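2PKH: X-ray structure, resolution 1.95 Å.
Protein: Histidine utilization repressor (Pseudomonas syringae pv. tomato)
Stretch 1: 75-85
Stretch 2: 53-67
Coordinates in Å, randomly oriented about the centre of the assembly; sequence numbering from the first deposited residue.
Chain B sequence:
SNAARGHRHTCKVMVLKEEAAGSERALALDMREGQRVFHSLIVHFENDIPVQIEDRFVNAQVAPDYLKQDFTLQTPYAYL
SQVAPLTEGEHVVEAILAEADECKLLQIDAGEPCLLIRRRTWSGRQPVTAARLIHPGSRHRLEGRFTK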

# COMPACT_ATOMS: atom_id res chain seq x y z
N THR B 75 1.95 15.93 -16.29
CA THR B 75 3.08 14.99 -16.25
C THR B 75 2.87 13.91 -17.34
O THR B 75 1.71 13.64 -17.78
CB THR B 75 3.21 14.26 -14.92
OG1 THR B 75 2.08 13.40 -14.76
CG2 THR B 75 3.36 15.22 -13.70
N PRO B 76 3.97 13.31 -17.83
CA PRO B 76 3.87 12.12 -18.71
C PRO B 76 2.95 10.99 -18.16
O PRO B 76 2.10 10.45 -18.88
CB PRO B 76 5.32 11.65 -18.84
CG PRO B 76 6.17 12.95 -18.61
CD PRO B 76 5.34 13.84 -17.68
N TYR B 77 3.08 10.66 -16.88
CA TYR B 77 2.20 9.63 -16.30
C TYR B 77 0.73 9.99 -16.40
O TYR B 77 -0.06 9.15 -16.74
CB TYR B 77 2.56 9.36 -14.88
CG TYR B 77 1.93 8.08 -14.40
CD1 TYR B 77 2.51 6.83 -14.67
CD2 TYR B 77 0.71 8.10 -13.71
CE1 TYR B 77 1.93 5.64 -14.23
CE2 TYR B 77 0.09 6.92 -13.31
CZ TYR B 77 0.71 5.69 -13.56
OH TYR B 77 0.12 4.49 -13.09
N ALA B 78 0.37 11.25 -16.12
CA ALA B 78 -1.02 11.66 -16.19
C ALA B 78 -1.47 11.53 -17.62
O ALA B 78 -2.54 10.97 -17.89
CB ALA B 78 -1.17 13.10 -15.73
N TYR B 79 -0.68 12.08 -18.55
CA TYR B 79 -0.99 11.93 -19.97
C TYR B 79 -1.23 10.46 -20.37
O TYR B 79 -2.29 10.09 -20.90
CB TYR B 79 0.10 12.53 -20.83
CG TYR B 79 -0.11 12.24 -22.28
CD1 TYR B 79 -1.11 12.89 -22.99
CD2 TYR B 79 0.72 11.33 -22.96
CE1 TYR B 79 -1.35 12.62 -24.34
CE2 TYR B 79 0.51 11.04 -24.32
CZ TYR B 79 -0.53 11.72 -25.00
OH TYR B 79 -0.73 11.50 -26.33
N LEU B 80 -0.24 9.63 -20.08
CA LEU B 80 -0.30 8.22 -20.42
C LEU B 80 -1.51 7.50 -19.81
O LEU B 80 -2.17 6.69 -20.46
CB LEU B 80 1.02 7.52 -20.02
CG LEU B 80 2.31 7.81 -20.83
CD1 LEU B 80 3.44 7.06 -20.14
CD2 LEU B 80 2.16 7.39 -22.28
N SER B 81 -1.84 7.82 -18.58
CA SER B 81 -3.01 7.18 -17.99
C SER B 81 -4.34 7.61 -18.65
O SER B 81 -5.39 6.97 -18.42
CB SER B 81 -3.02 7.39 -16.46
OG SER B 81 -3.38 8.73 -16.19
N GLN B 82 -4.29 8.65 -19.49
CA GLN B 82 -5.42 9.09 -20.33
C GLN B 82 -5.46 8.30 -21.60
O GLN B 82 -6.49 8.11 -22.20
CB GLN B 82 -5.21 10.51 -20.81
CG GLN B 82 -5.64 11.65 -19.96
CD GLN B 82 -5.53 12.95 -20.77
OE1 GLN B 82 -5.38 14.03 -20.21
NE2 GLN B 82 -5.58 12.83 -22.11
N VAL B 83 -4.29 7.94 -22.09
CA VAL B 83 -4.13 7.33 -23.39
C VAL B 83 -4.50 5.86 -23.32
O VAL B 83 -5.03 5.30 -24.25
CB VAL B 83 -2.65 7.47 -23.85
CG1 VAL B 83 -2.30 6.37 -24.86
CG2 VAL B 83 -2.44 8.81 -24.45
N ALA B 84 -4.21 5.22 -22.17
CA ALA B 84 -4.43 3.78 -22.05
C ALA B 84 -4.70 3.45 -20.60
O ALA B 84 -4.19 4.13 -19.71
CB ALA B 84 -3.23 3.05 -22.53
N PRO B 85 -5.50 2.41 -20.33
CA PRO B 85 -5.70 2.04 -18.91
C PRO B 85 -4.48 1.37 -18.30
O PRO B 85 -4.03 0.35 -18.78
CB PRO B 85 -6.88 1.06 -18.94
CG PRO B 85 -6.99 0.62 -20.34
CD PRO B 85 -6.29 1.57 -21.25
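Stretch 2 (53-67) IEDRFVNAQVAPDYL

How does stretch 2 run against the helix? It enters as a strand that began earlier in the chain and holds E54, R56 and V58; its axis lies 11.2 Å from that of helix 76-83 at closest approach. Their N-to-C directions differ by only 18°, so the two run nearly parallel. Further on, 60-62 take helical phi/psi, and a type I turn from A63 to Y66 leads into a 3-10 segment. No direct hydrogen bond joins the stretches; the contact is one of packing, bridged by two waters.

Which strand side chains face the helix? The alternation of the strand sends E54, R56 and V58 toward it, while D55 and F57 stay out of reach. E54 and R56 are both extended at chi1 and chi2 (t, t); R56 then bends at chi3 (m), which brings its NE to 2.7 Å from E54 OE1 in a salt bridge. R56 CD lies 3.6 Å from P76 CB. Water 1 donates to E54 OE1 (2.5 Å) and accepts from Y77 N (2.9 Å), linking the carboxylate to the first turn of the helix.

What does L80 fill? Its m, t rotamer places CD2 in a pocket between strand and turn, 3.8 Å from V58 CG1, 3.6 Å from A63 CB and 3.8 Å from Y66 CD1. V58, with chi1 t, supplies one wall.

How do the tyrosines fit? The CA-to-CB bond of Y66 points sideways, yet its t rotamer carries the ring end nearer, with OH 3.1 Å from P76 CB at the ring edge. Y79, also t, sets CD2 3.9 Å from Y66 CD1, and water 2 joins its OH (2.7 Å) to D65 N (3.0 Å).

Where does the contact end? At the helix C-terminus, V83 CG1 approaches V62 O at 3.2 Å, and A84 CB lies 4.1 Å from V62 CG1.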

# COMPACT_ATOMS: atom_id res chain seq x y z
N ILE B 53 14.64 13.79 -11.11
CA ILE B 53 14.85 13.67 -12.54
C ILE B 53 14.01 12.47 -13.02
O ILE B 53 14.18 11.38 -12.51
CB ILE B 53 16.36 13.48 -12.95
CG1 ILE B 53 17.23 14.57 -12.31
CG2 ILE B 53 16.56 13.65 -14.47
CD1 ILE B 53 18.76 14.42 -12.72
N GLU B 54 13.12 12.66 -13.98
CA GLU B 54 12.28 11.50 -14.39
C GLU B 54 12.77 11.18 -15.81
O GLU B 54 12.58 12.01 -16.69
CB GLU B 54 10.83 11.96 -14.51
CG GLU B 54 9.86 10.99 -15.23
CD GLU B 54 8.49 11.65 -15.63
OE1 GLU B 54 7.44 10.94 -15.72
OE2 GLU B 54 8.48 12.86 -15.83
N ASP B 55 13.43 10.03 -16.01
CA ASP B 55 13.95 9.61 -17.32
C ASP B 55 13.03 8.50 -17.75
O ASP B 55 13.03 7.45 -17.10
CB ASP B 55 15.34 9.01 -17.13
CG ASP B 55 16.15 9.05 -18.44
OD1 ASP B 55 15.63 9.66 -19.43
OD2 ASP B 55 17.26 8.43 -18.48
N ARG B 56 12.19 8.76 -18.76
CA ARG B 56 11.03 7.92 -19.06
C ARG B 56 11.05 7.47 -20.49
O ARG B 56 11.28 8.28 -21.38
CB ARG B 56 9.70 8.72 -18.82
CG ARG B 56 8.41 7.91 -19.20
CD ARG B 56 7.11 8.53 -18.64
NE ARG B 56 7.05 8.66 -17.17
CZ ARG B 56 6.70 7.70 -16.32
NH1 ARG B 56 6.42 6.47 -16.75
NH2 ARG B 56 6.71 7.97 -15.01
N PHE B 57 10.75 6.21 -20.70
CA PHE B 57 10.65 5.67 -22.06
C PHE B 57 9.27 5.07 -22.30
O PHE B 57 8.70 4.47 -21.37
CB PHE B 57 11.74 4.60 -22.24
CG PHE B 57 13.14 5.12 -21.93
CD1 PHE B 57 14.02 5.48 -22.96
CD2 PHE B 57 13.55 5.28 -20.58
CE1 PHE B 57 15.29 6.00 -22.63
CE2 PHE B 57 14.79 5.80 -20.27
CZ PHE B 57 15.64 6.20 -21.31
N VAL B 58 8.77 5.18 -23.56
CA VAL B 58 7.36 4.95 -23.88
C VAL B 58 7.27 4.25 -25.21
O VAL B 58 7.95 4.58 -26.18
CB VAL B 58 6.51 6.29 -23.93
CG1 VAL B 58 5.07 6.00 -24.29
CG2 VAL B 58 6.64 7.16 -22.61
N ASN B 59 6.45 3.22 -25.20
CA ASN B 59 6.23 2.45 -26.37
C ASN B 59 5.48 3.34 -27.33
O ASN B 59 4.35 3.78 -27.04
CB ASN B 59 5.35 1.23 -26.06
CG ASN B 59 4.82 0.63 -27.33
OD1 ASN B 59 3.65 0.76 -27.61
ND2 ASN B 59 5.72 0.10 -28.18
N ALA B 60 6.16 3.68 -28.40
CA ALA B 60 5.59 4.49 -29.49
C ALA B 60 4.22 3.99 -30.05
O ALA B 60 3.41 4.80 -30.46
CB ALA B 60 6.62 4.61 -30.57
N GLN B 61 3.95 2.67 -30.03
CA GLN B 61 2.68 2.15 -30.58
C GLN B 61 1.50 2.45 -29.69
O GLN B 61 0.42 2.61 -30.20
CB GLN B 61 2.69 0.63 -30.80
CG GLN B 61 3.99 0.09 -31.35
CD GLN B 61 4.15 0.30 -32.83
OE1 GLN B 61 3.54 -0.41 -33.65
NE2 GLN B 61 5.01 1.24 -33.19
N VAL B 62 1.74 2.55 -28.36
CA VAL B 62 0.67 2.73 -27.37
C VAL B 62 0.29 4.19 -27.25
O VAL B 62 -0.89 4.52 -27.07
CB VAL B 62 1.11 2.20 -25.95
CG1 VAL B 62 0.12 2.57 -24.86
CG2 VAL B 62 1.25 0.72 -25.95
N ALA B 63 1.29 5.07 -27.34
CA ALA B 63 1.06 6.49 -27.15
C ALA B 63 1.68 7.24 -28.35
O ALA B 63 2.76 7.90 -28.24
CB ALA B 63 1.65 6.95 -25.82
N PRO B 64 1.07 7.07 -29.54
CA PRO B 64 1.69 7.63 -30.72
C PRO B 64 1.93 9.13 -30.70
O PRO B 64 2.81 9.62 -31.44
CB PRO B 64 0.78 7.18 -31.88
CG PRO B 64 -0.37 6.53 -31.28
CD PRO B 64 -0.17 6.31 -29.84
N ASP B 65 1.19 9.86 -29.88
CA ASP B 65 1.29 11.32 -29.89
C ASP B 65 2.08 11.88 -28.68
O ASP B 65 2.01 13.10 -28.40
CB ASP B 65 -0.11 11.96 -29.92
CG ASP B 65 -0.89 11.60 -31.20
OD1 ASP B 65 -0.25 11.44 -32.27
OD2 ASP B 65 -2.12 11.45 -31.13
N TYR B 66 2.81 11.00 -28.00
CA TYR B 66 3.61 11.38 -26.84
C TYR B 66 4.55 12.56 -27.13
O TYR B 66 4.61 13.51 -26.35
CB TYR B 66 4.37 10.14 -26.33
CG TYR B 66 5.04 10.32 -24.95
CD1 TYR B 66 4.35 10.09 -23.79
CD2 TYR B 66 6.37 10.67 -24.86
CE1 TYR B 66 4.98 10.25 -22.52
CE2 TYR B 66 7.04 10.82 -23.58
CZ TYR B 66 6.34 10.64 -22.45
OH TYR B 66 7.02 10.72 -21.22
N LEU B 67 5.23 12.53 -28.26
CA LEU B 67 6.25 13.57 -28.56
C LEU B 67 5.62 14.98 -28.72
O LEU B 67 6.29 16.01 -28.58
CB LEU B 67 7.06 13.19 -29.78
CG LEU B 67 8.01 11.98 -29.59
CD1 LEU B 67 8.86 11.87 -30.90
CD2 LEU B 67 8.88 12.14 -28.38
O HOH W 1 5.11 11.41 -14.89
O HOH W 2 -0.71 9.16 -27.73